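Local coordinates for thiaminase-I (Naegleria gruberi, PDB 4HCW), which is a member of the thiaminase family, whose two-lobed fold resembles that of the periplasmic binding proteins, at residues A[69-74]-A[336-341]; A[149-154]-A[226-231]; A[159-164]-A[348-353]. One frame throughout, in Å; residues are numbered along the deposited sequence.

Contact 1 of 3, residues A[69-74]-A[336-341]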
loop_
_atom_site.group_PDB
_atom_site.type_symbol
_atom_site.label_atom_id
_atom_site.label_comp_id
_atom_site.label_asym_id
_atom_site.label_seq_id
_atom_site.Cartn_x
_atom_site.Cartn_y
_atom_site.Cartn_z
ATOM N N ASP A 69 1.526 8.128 0.870
ATOM C CA ASP A 69 1.372 7.177 -0.219
ATOM C C ASP A 69 1.999 7.787 -1.465
ATOM O O ASP A 69 1.846 8.981 -1.724
ATOM C CB ASP A 69 -0.110 6.878 -0.458
ATOM C CG ASP A 69 -0.332 5.660 -1.339
ATOM O OD1 ASP A 69 0.505 5.390 -2.228
ATOM O OD2 ASP A 69 -1.355 4.969 -1.144
ATOM N N SER A 70 2.708 6.967 -2.234
ATOM C CA SER A 70 3.376 7.446 -3.439
ATOM C C SER A 70 2.382 7.767 -4.554
ATOM O O SER A 70 2.758 8.309 -5.593
ATOM C CB SER A 70 4.411 6.427 -3.921
ATOM O OG SER A 70 3.819 5.158 -4.128
ATOM N N ILE A 71 1.113 7.436 -4.328
ATOM C CA ILE A 71 0.062 7.714 -5.301
ATOM C C ILE A 71 -0.175 9.219 -5.434
ATOM O O ILE A 71 -0.692 9.689 -6.447
ATOM C CB ILE A 71 -1.261 6.997 -4.930
ATOM C CG1 ILE A 71 -2.204 6.936 -6.136
ATOM C CG2 ILE A 71 -1.931 7.669 -3.738
ATOM C CD1 ILE A 71 -3.485 6.183 -5.866
ATOM N N PHE A 72 0.218 9.969 -4.410
ATOM C CA PHE A 72 0.055 11.418 -4.416
ATOM C C PHE A 72 1.406 12.118 -4.405
ATOM O O PHE A 72 1.483 13.330 -4.213
ATOM C CB PHE A 72 -0.771 11.869 -3.211
ATOM C CG PHE A 72 -2.179 11.348 -3.212
ATOM C CD1 PHE A 72 -2.868 11.179 -4.402
ATOM C CD2 PHE A 72 -2.810 11.022 -2.025
ATOM C CE1 PHE A 72 -4.163 10.698 -4.405
ATOM C CE2 PHE A 72 -4.103 10.540 -2.021
ATOM C CZ PHE A 72 -4.781 10.378 -3.213
ATOM N N LEU A 73 2.470 11.348 -4.614
ATOM C CA LEU A 73 3.826 11.892 -4.567
ATOM C C LEU A 73 4.132 12.953 -5.637
ATOM O O LEU A 73 4.610 14.033 -5.294
ATOM C CB LEU A 73 4.876 10.771 -4.574
ATOM C CG LEU A 73 6.320 11.211 -4.328
ATOM C CD1 LEU A 73 6.445 11.900 -2.976
ATOM C CD2 LEU A 73 7.268 10.026 -4.420
ATOM N N PRO A 74 3.860 12.662 -6.928
ATOM C CA PRO A 74 4.159 13.690 -7.936
ATOM C C PRO A 74 3.346 14.968 -7.739
ATOM O O PRO A 74 3.866 16.062 -7.963
ATOM C CB PRO A 74 3.768 13.014 -9.254
ATOM C CG PRO A 74 3.849 11.558 -8.971
ATOM C CD PRO A 74 3.381 11.417 -7.558
ATOM N N LEU A 336 0.613 3.008 -9.604
ATOM C CA LEU A 336 -0.256 4.091 -10.048
ATOM C C LEU A 336 -0.014 5.362 -9.237
ATOM O O LEU A 336 -0.088 5.346 -8.009
ATOM C CB LEU A 336 -1.723 3.670 -9.946
ATOM C CG LEU A 336 -2.764 4.688 -10.416
ATOM C CD1 LEU A 336 -2.549 5.045 -11.879
ATOM C CD2 LEU A 336 -4.170 4.157 -10.192
ATOM N N ARG A 337 0.280 6.458 -9.930
ATOM C CA ARG A 337 0.532 7.737 -9.273
ATOM C C ARG A 337 -0.222 8.877 -9.953
ATOM O O ARG A 337 -0.612 8.769 -11.116
ATOM C CB ARG A 337 2.032 8.044 -9.242
ATOM C CG ARG A 337 2.876 6.973 -8.571
ATOM C CD ARG A 337 4.298 7.453 -8.336
ATOM N NE ARG A 337 4.944 7.889 -9.570
ATOM C CZ ARG A 337 6.193 8.335 -9.641
ATOM N NH1 ARG A 337 6.701 8.711 -10.806
ATOM N NH2 ARG A 337 6.937 8.403 -8.545
ATOM N N CYS A 338 -0.418 9.971 -9.223
ATOM C CA CYS A 338 -1.163 11.118 -9.735
ATOM C C CYS A 338 -0.256 12.328 -9.940
ATOM O O CYS A 338 0.532 12.679 -9.062
ATOM C CB CYS A 338 -2.300 11.476 -8.781
ATOM S SG CYS A 338 -3.319 10.069 -8.288
ATOM N N VAL A 339 -0.380 12.970 -11.097
ATOM C CA VAL A 339 0.489 14.088 -11.454
ATOM C C VAL A 339 0.018 15.428 -10.895
ATOM O O VAL A 339 0.791 16.147 -10.262
ATOM C CB VAL A 339 0.649 14.211 -12.984
ATOM C CG1 VAL A 339 1.424 15.470 -13.339
ATOM C CG2 VAL A 339 1.337 12.980 -13.547
ATOM N N ASP A 340 -1.246 15.766 -11.130
ATOM C CA ASP A 340 -1.752 17.082 -10.749
ATOM C C ASP A 340 -3.046 17.045 -9.936
ATOM O O ASP A 340 -3.831 17.993 -9.971
ATOM C CB ASP A 340 -1.943 17.959 -11.992
ATOM C CG ASP A 340 -2.733 17.262 -13.087
ATOM O OD1 ASP A 340 -3.451 16.286 -12.786
ATOM O OD2 ASP A 340 -2.638 17.697 -14.254
ATOM N N PHE A 341 -3.266 15.958 -9.204
ATOM C CA PHE A 341 -4.472 15.836 -8.388
ATOM C C PHE A 341 -4.279 14.899 -7.202
ATOM O O PHE A 341 -3.300 14.156 -7.136
ATOM C CB PHE A 341 -5.665 15.386 -9.241
ATOM C CG PHE A 341 -5.537 13.989 -9.786
ATOM C CD1 PHE A 341 -4.794 13.740 -10.929
ATOM C CD2 PHE A 341 -6.173 12.927 -9.164
ATOM C CE1 PHE A 341 -4.680 12.457 -11.434
ATOM C CE2 PHE A 341 -6.065 11.644 -9.664
ATOM C CZ PHE A 341 -5.317 11.409 -10.801
#
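Pro74 and Arg337 cross at about a right angle, with the proline CG over one face of the guanidinium, offset toward its rim and 3.9 Å from Arg337 NE. Proline suits the first turn of a helix, where no intrahelical amide bond is needed, and its CB lies beside the Cys338 carbonyl. The aliphatic part of Arg337 runs past Ser70 O before a bend at chi3 (-56°) turns NE toward the proline. Its buried charge is met by a salt bridge to Asp178.

The backbones are tied by Cys338 N, which donates to Ile71 O at 2.8 Å. Cys338 SG, anti to its own carbonyl carbon (chi1 -49°), lies at the edge of the Phe72 ring, 4.0 Å from CE1, a sulfur-aromatic contact suited to a small polarisable group. Ile71 CG2 lies over the centre of one face of that ring, while Cys338 CB lies over the Phe341 ring. Asp69 OD1 accepts from Ile71 N, two residues on, an Asx turn.

The contact joins the turn between strand 65-69 of the mixed sheet and helix 73-77, N-capped by Phe72, to strand 335-338, which pairs in parallel with strand 176-179. Helix 343-353 places Val346 against Phe72 and Phe341.

Contact 2 of 3, residues A[149-154]-A[226-231]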
loop_
_atom_site.group_PDB
_atom_site.type_symbol
_atom_site.label_atom_id
_atom_site.label_comp_id
_atom_site.label_asym_id
_atom_site.label_seq_id
_atom_site.Cartn_x
_atom_site.Cartn_y
_atom_site.Cartn_z
ATOM N N VAL A 149 -13.633 -13.502 -2.565
ATOM C CA VAL A 149 -13.935 -12.485 -1.564
ATOM C C VAL A 149 -13.045 -11.264 -1.767
ATOM O O VAL A 149 -11.819 -11.354 -1.702
ATOM C CB VAL A 149 -13.760 -13.011 -0.127
ATOM C CG1 VAL A 149 -13.843 -11.866 0.869
ATOM C CG2 VAL A 149 -14.812 -14.059 0.182
ATOM N N TYR A 150 -13.676 -10.122 -2.015
ATOM C CA TYR A 150 -12.959 -8.887 -2.293
ATOM C C TYR A 150 -13.776 -7.734 -1.719
ATOM O O TYR A 150 -14.520 -7.076 -2.445
ATOM C CB TYR A 150 -12.782 -8.728 -3.805
ATOM C CG TYR A 150 -11.652 -7.817 -4.238
ATOM C CD1 TYR A 150 -11.133 -6.853 -3.382
ATOM C CD2 TYR A 150 -11.108 -7.922 -5.512
ATOM C CE1 TYR A 150 -10.105 -6.021 -3.785
ATOM C CE2 TYR A 150 -10.081 -7.093 -5.923
ATOM C CZ TYR A 150 -9.582 -6.145 -5.055
ATOM O OH TYR A 150 -8.559 -5.320 -5.461
ATOM N N PRO A 151 -13.634 -7.491 -0.406
ATOM C CA PRO A 151 -14.455 -6.553 0.373
ATOM C C PRO A 151 -14.504 -5.138 -0.198
ATOM O O PRO A 151 -15.573 -4.530 -0.209
ATOM C CB PRO A 151 -13.769 -6.545 1.742
ATOM C CG PRO A 151 -13.076 -7.859 1.821
ATOM C CD PRO A 151 -12.604 -8.138 0.428
ATOM N N ASP A 152 -13.368 -4.621 -0.656
ATOM C CA ASP A 152 -13.316 -3.264 -1.189
ATOM C C ASP A 152 -14.120 -3.113 -2.481
ATOM O O ASP A 152 -14.757 -2.085 -2.706
ATOM C CB ASP A 152 -11.869 -2.815 -1.401
ATOM C CG ASP A 152 -11.166 -2.482 -0.099
ATOM O OD1 ASP A 152 -11.859 -2.145 0.884
ATOM O OD2 ASP A 152 -9.920 -2.552 -0.060
ATOM N N VAL A 153 -14.090 -4.140 -3.325
ATOM C CA VAL A 153 -14.858 -4.129 -4.566
ATOM C C VAL A 153 -16.342 -4.336 -4.281
ATOM O O VAL A 153 -17.199 -3.691 -4.886
ATOM C CB VAL A 153 -14.365 -5.209 -5.543
ATOM C CG1 VAL A 153 -15.215 -5.221 -6.804
ATOM C CG2 VAL A 153 -12.911 -4.973 -5.887
ATOM N N ALA A 154 -16.636 -5.236 -3.349
ATOM C CA ALA A 154 -18.010 -5.520 -2.960
ATOM C C ALA A 154 -18.674 -4.294 -2.345
ATOM O O ALA A 154 -19.883 -4.101 -2.471
ATOM C CB ALA A 154 -18.055 -6.691 -1.991
ATOM N N ASN A 226 -12.578 -19.871 -0.787
ATOM C CA ASN A 226 -11.177 -20.268 -0.832
ATOM C C ASN A 226 -10.314 -19.182 -1.465
ATOM O O ASN A 226 -9.099 -19.333 -1.592
ATOM C CB ASN A 226 -11.016 -21.582 -1.598
ATOM C CG ASN A 226 -11.837 -22.708 -1.001
ATOM O OD1 ASN A 226 -12.102 -22.731 0.200
ATOM N ND2 ASN A 226 -12.245 -23.652 -1.843
ATOM N N TYR A 227 -10.956 -18.088 -1.861
ATOM C CA TYR A 227 -10.259 -16.977 -2.496
ATOM C C TYR A 227 -10.509 -15.672 -1.748
ATOM O O TYR A 227 -11.639 -15.374 -1.362
ATOM C CB TYR A 227 -10.699 -16.833 -3.954
ATOM C CG TYR A 227 -10.455 -18.065 -4.797
ATOM C CD1 TYR A 227 -11.414 -19.067 -4.893
ATOM C CD2 TYR A 227 -9.269 -18.223 -5.502
ATOM C CE1 TYR A 227 -11.195 -20.193 -5.664
ATOM C CE2 TYR A 227 -9.041 -19.345 -6.276
ATOM C CZ TYR A 227 -10.008 -20.327 -6.354
ATOM O OH TYR A 227 -9.786 -21.445 -7.124
ATOM N N TYR A 228 -9.448 -14.898 -1.550
ATOM C CA TYR A 228 -9.550 -13.612 -0.869
ATOM C C TYR A 228 -8.562 -12.611 -1.453
ATOM O O TYR A 228 -7.389 -12.927 -1.656
ATOM C CB TYR A 228 -9.308 -13.777 0.633
ATOM C CG TYR A 228 -9.268 -12.474 1.405
ATOM C CD1 TYR A 228 -10.433 -11.896 1.889
ATOM C CD2 TYR A 228 -8.063 -11.830 1.658
ATOM C CE1 TYR A 228 -10.401 -10.708 2.597
ATOM C CE2 TYR A 228 -8.022 -10.643 2.362
ATOM C CZ TYR A 228 -9.193 -10.086 2.831
ATOM O OH TYR A 228 -9.153 -8.905 3.534
ATOM N N VAL A 229 -9.042 -11.403 -1.725
ATOM C CA VAL A 229 -8.181 -10.336 -2.219
ATOM C C VAL A 229 -8.229 -9.133 -1.286
ATOM O O VAL A 229 -9.306 -8.667 -0.909
ATOM C CB VAL A 229 -8.572 -9.896 -3.643
ATOM C CG1 VAL A 229 -7.568 -8.884 -4.173
ATOM C CG2 VAL A 229 -8.649 -11.099 -4.570
ATOM N N GLY A 230 -7.055 -8.639 -0.910
ATOM C CA GLY A 230 -6.954 -7.493 -0.025
ATOM C C GLY A 230 -5.516 -7.230 0.370
ATOM O O GLY A 230 -4.608 -7.944 -0.058
ATOM N N TYR A 231 -5.305 -6.202 1.187
ATOM C CA TYR A 231 -3.968 -5.876 1.661
ATOM C C TYR A 231 -3.478 -6.957 2.618
ATOM O O TYR A 231 -4.280 -7.636 3.259
ATOM C CB TYR A 231 -3.957 -4.517 2.362
ATOM C CG TYR A 231 -4.617 -3.408 1.576
ATOM C CD1 TYR A 231 -4.143 -3.040 0.324
ATOM C CD2 TYR A 231 -5.708 -2.720 2.092
ATOM C CE1 TYR A 231 -4.741 -2.022 -0.396
ATOM C CE2 TYR A 231 -6.312 -1.702 1.381
ATOM C CZ TYR A 231 -5.824 -1.357 0.137
ATOM O OH TYR A 231 -6.423 -0.343 -0.575
#
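Val149 and Tyr228 form a single parallel bridge, in which Val149 N donates to Tyr227 O at 3.0 Å and Val229 N to Val149 O at 2.8 Å. The touching parts run 30° apart.

Beyond the bridge, Tyr150 and Val229 carry much of the packing. Val229 CG1, anti to its backbone N, points onto one face of the Tyr150 ring, 3.6 Å from the centroid and 17° off the normal, a CH-pi contact. Val153 CG2 lies over the centre of the opposite face, so the flat ring is held between two branched side chains. Valine suits both places: its methyls project close to the backbone and meet a ring without a long, flexible chain.

Val149 CG1 approaches the edge of the Tyr228 ring, 3.6 Å from CD1. Further along the same ring, Pro151 CG comes within 4.0 Å of Tyr228 CE1, the two side chains crossing at about a right angle. Pro151 follows the N-cap Tyr150, in the first turn, where its missing N-H costs no helix bond. The Tyr228 hydroxyl is hydrogen-bonded to Ser234 OG, and its ring stacks with Tyr214, which help to hold the ring in place. Asp152 OD2 makes a looser approach to Tyr231 CE2, at 4.0 Å, with carboxylate and ring planes turned 56° apart.

Both segments belong to the thiaminase I-like N-terminal family region, and the contact is structural packing of a helix start against a sheet strand. Strand 229-230 pairs antiparallel with strand 110-125 in the mixed sheet, and the bridge at Val149 ties the run into helix 151-155 to the chain around that strand. Leu136 of helix 136-143 meets both Tyr150 and Val229. Leu164 of helix 158-169 touches Tyr150 and Val153, and Thr160 of that helix touches Asp152 and Val153.

Contact 3 of 3, residues A[159-164]-A[348-353]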
loop_
_atom_site.group_PDB
_atom_site.type_symbol
_atom_site.label_atom_id
_atom_site.label_comp_id
_atom_site.label_asym_id
_atom_site.label_seq_id
_atom_site.Cartn_x
_atom_site.Cartn_y
_atom_site.Cartn_z
ATOM N N PHE A 159 -11.419 4.649 -3.274
ATOM C CA PHE A 159 -10.011 4.460 -3.593
ATOM C C PHE A 159 -9.788 3.197 -4.423
ATOM O O PHE A 159 -8.840 3.116 -5.205
ATOM C CB PHE A 159 -9.192 4.401 -2.302
ATOM C CG PHE A 159 -7.716 4.560 -2.510
ATOM C CD1 PHE A 159 -7.164 5.815 -2.709
ATOM C CD2 PHE A 159 -6.878 3.457 -2.499
ATOM C CE1 PHE A 159 -5.804 5.967 -2.899
ATOM C CE2 PHE A 159 -5.516 3.602 -2.687
ATOM C CZ PHE A 159 -4.978 4.859 -2.886
ATOM N N THR A 160 -10.668 2.216 -4.252
ATOM C CA THR A 160 -10.558 0.952 -4.975
ATOM C C THR A 160 -11.240 1.033 -6.339
ATOM O O THR A 160 -10.721 0.522 -7.333
ATOM C CB THR A 160 -11.154 -0.213 -4.163
ATOM O OG1 THR A 160 -10.551 -0.247 -2.863
ATOM C CG2 THR A 160 -10.907 -1.538 -4.867
ATOM N N VAL A 161 -12.403 1.678 -6.378
ATOM C CA VAL A 161 -13.117 1.903 -7.629
ATOM C C VAL A 161 -12.252 2.711 -8.589
ATOM O O VAL A 161 -12.126 2.371 -9.767
ATOM C CB VAL A 161 -14.447 2.646 -7.394
ATOM C CG1 VAL A 161 -15.042 3.114 -8.713
ATOM C CG2 VAL A 161 -15.426 1.759 -6.642
ATOM N N PHE A 162 -11.652 3.777 -8.071
ATOM C CA PHE A 162 -10.744 4.611 -8.850
ATOM C C PHE A 162 -9.515 3.827 -9.306
ATOM O O PHE A 162 -9.075 3.954 -10.448
ATOM C CB PHE A 162 -10.313 5.832 -8.031
ATOM C CG PHE A 162 -9.165 6.596 -8.630
ATOM C CD1 PHE A 162 -9.375 7.489 -9.665
ATOM C CD2 PHE A 162 -7.875 6.425 -8.150
ATOM C CE1 PHE A 162 -8.322 8.193 -10.218
ATOM C CE2 PHE A 162 -6.818 7.126 -8.699
ATOM C CZ PHE A 162 -7.042 8.011 -9.734
ATOM N N GLY A 163 -8.970 3.016 -8.405
ATOM C CA GLY A 163 -7.754 2.270 -8.678
ATOM C C GLY A 163 -7.903 1.214 -9.755
ATOM O O GLY A 163 -7.143 1.198 -10.723
ATOM N N LEU A 164 -8.882 0.330 -9.587
ATOM C CA LEU A 164 -9.087 -0.774 -10.522
ATOM C C LEU A 164 -9.406 -0.294 -11.933
ATOM O O LEU A 164 -8.970 -0.900 -12.911
ATOM C CB LEU A 164 -10.191 -1.706 -10.026
ATOM C CG LEU A 164 -9.879 -2.508 -8.764
ATOM C CD1 LEU A 164 -10.986 -3.507 -8.497
ATOM C CD2 LEU A 164 -8.538 -3.213 -8.890
ATOM N N ASN A 348 -14.208 11.998 -6.577
ATOM C CA ASN A 348 -15.115 12.465 -7.620
ATOM C C ASN A 348 -15.161 11.516 -8.809
ATOM O O ASN A 348 -16.226 11.255 -9.366
ATOM C CB ASN A 348 -14.730 13.870 -8.085
ATOM C CG ASN A 348 -15.622 14.944 -7.494
ATOM O OD1 ASN A 348 -16.831 14.754 -7.353
ATOM N ND2 ASN A 348 -15.031 16.080 -7.145
ATOM N N CYS A 349 -13.997 11.005 -9.194
ATOM C CA CYS A 349 -13.906 10.053 -10.291
ATOM C C CYS A 349 -14.633 8.767 -9.928
ATOM O O CYS A 349 -15.321 8.176 -10.758
ATOM C CB CYS A 349 -12.445 9.753 -10.623
ATOM S SG CYS A 349 -12.220 8.541 -11.941
ATOM N N ALA A 350 -14.478 8.344 -8.678
ATOM C CA ALA A 350 -15.141 7.145 -8.186
ATOM C C ALA A 350 -16.655 7.314 -8.220
ATOM O O ALA A 350 -17.388 6.376 -8.531
ATOM C CB ALA A 350 -14.678 6.829 -6.779
ATOM N N GLY A 351 -17.115 8.520 -7.900
ATOM C CA GLY A 351 -18.533 8.822 -7.902
ATOM C C GLY A 351 -19.141 8.749 -9.289
ATOM O O GLY A 351 -20.307 8.397 -9.450
ATOM N N VAL A 352 -18.343 9.087 -10.296
ATOM C CA VAL A 352 -18.790 9.028 -11.680
ATOM C C VAL A 352 -18.862 7.582 -12.160
ATOM O O VAL A 352 -19.813 7.185 -12.836
ATOM C CB VAL A 352 -17.849 9.831 -12.605
ATOM C CG1 VAL A 352 -18.208 9.611 -14.067
ATOM C CG2 VAL A 352 -17.896 11.310 -12.254
ATOM N N LEU A 353 -17.857 6.794 -11.788
ATOM C CA LEU A 353 -17.731 5.419 -12.258
ATOM C C LEU A 353 -18.773 4.465 -11.674
ATOM O O LEU A 353 -19.269 3.585 -12.376
ATOM C CB LEU A 353 -16.325 4.889 -11.966
ATOM C CG LEU A 353 -15.172 5.570 -12.707
ATOM C CD1 LEU A 353 -13.836 5.140 -12.127
ATOM C CD2 LEU A 353 -15.233 5.263 -14.194
#
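Cys349 points its sulfur at the edge of the Phe162 ring, and does so between two helices that cross almost perpendicularly, with 78° between their directions. The SG lies in the plane of the ring, 3.8 Å from CD1 and 5.1 Å from the ring centroid. It reaches this place with SG anti to the backbone N (chi1 178°). A thiol suits an edge because it is compact and polarisable, and the ring hydrogens carry slight positive charge.

The axes approach to 8.3 Å, and the backbones are nearest at Phe162 and Ala350. Alanine fits here, since a single methyl lets the helices come close; its CB is 4.2 Å from Val161 CG1. That same valine branch packs 3.9 Å from Leu353 CB, and the two side chains slide past each other in opposite directions. Leu353 CD1 goes on to lie 4.0 Å from Val161 O. The contact is thus largely apolar packing of Val161, Ala350 and Leu353 beside the Phe162-Cys349 pair.

Around it, Tyr199 of helix 193-203 touches Val161, and Leu184 and Pro185, in a loop, touch Phe162 and Cys349. Helix 158-169 continues the interface just before and after 159-164, with Ser158 against Ala350 and Tyr165 against Leu353.

Overall arrangement
Helix 158-169 joins the three contacts. It forms one side of contact 3, touches contact 1 through Phe159 and Phe162, and touches contact 2 through Thr160 and Leu164. Centres lie about 15 Å apart for contacts 1 and 3, about 17 Å for 2 and 3, and about 24 Å for 1 and 2, which do not touch. Strands 65-69, at contact 1, and 229-230, at contact 2, belong to the same mixed sheet. Along the chain, contact 2 is nested within the loop closed by contact 1, whereas contact 3 crosses both. The C-terminal strand and helix thus pack against earlier parts of the chain, contact 1 through strand 335-338 and contact 3 through helix 343-353.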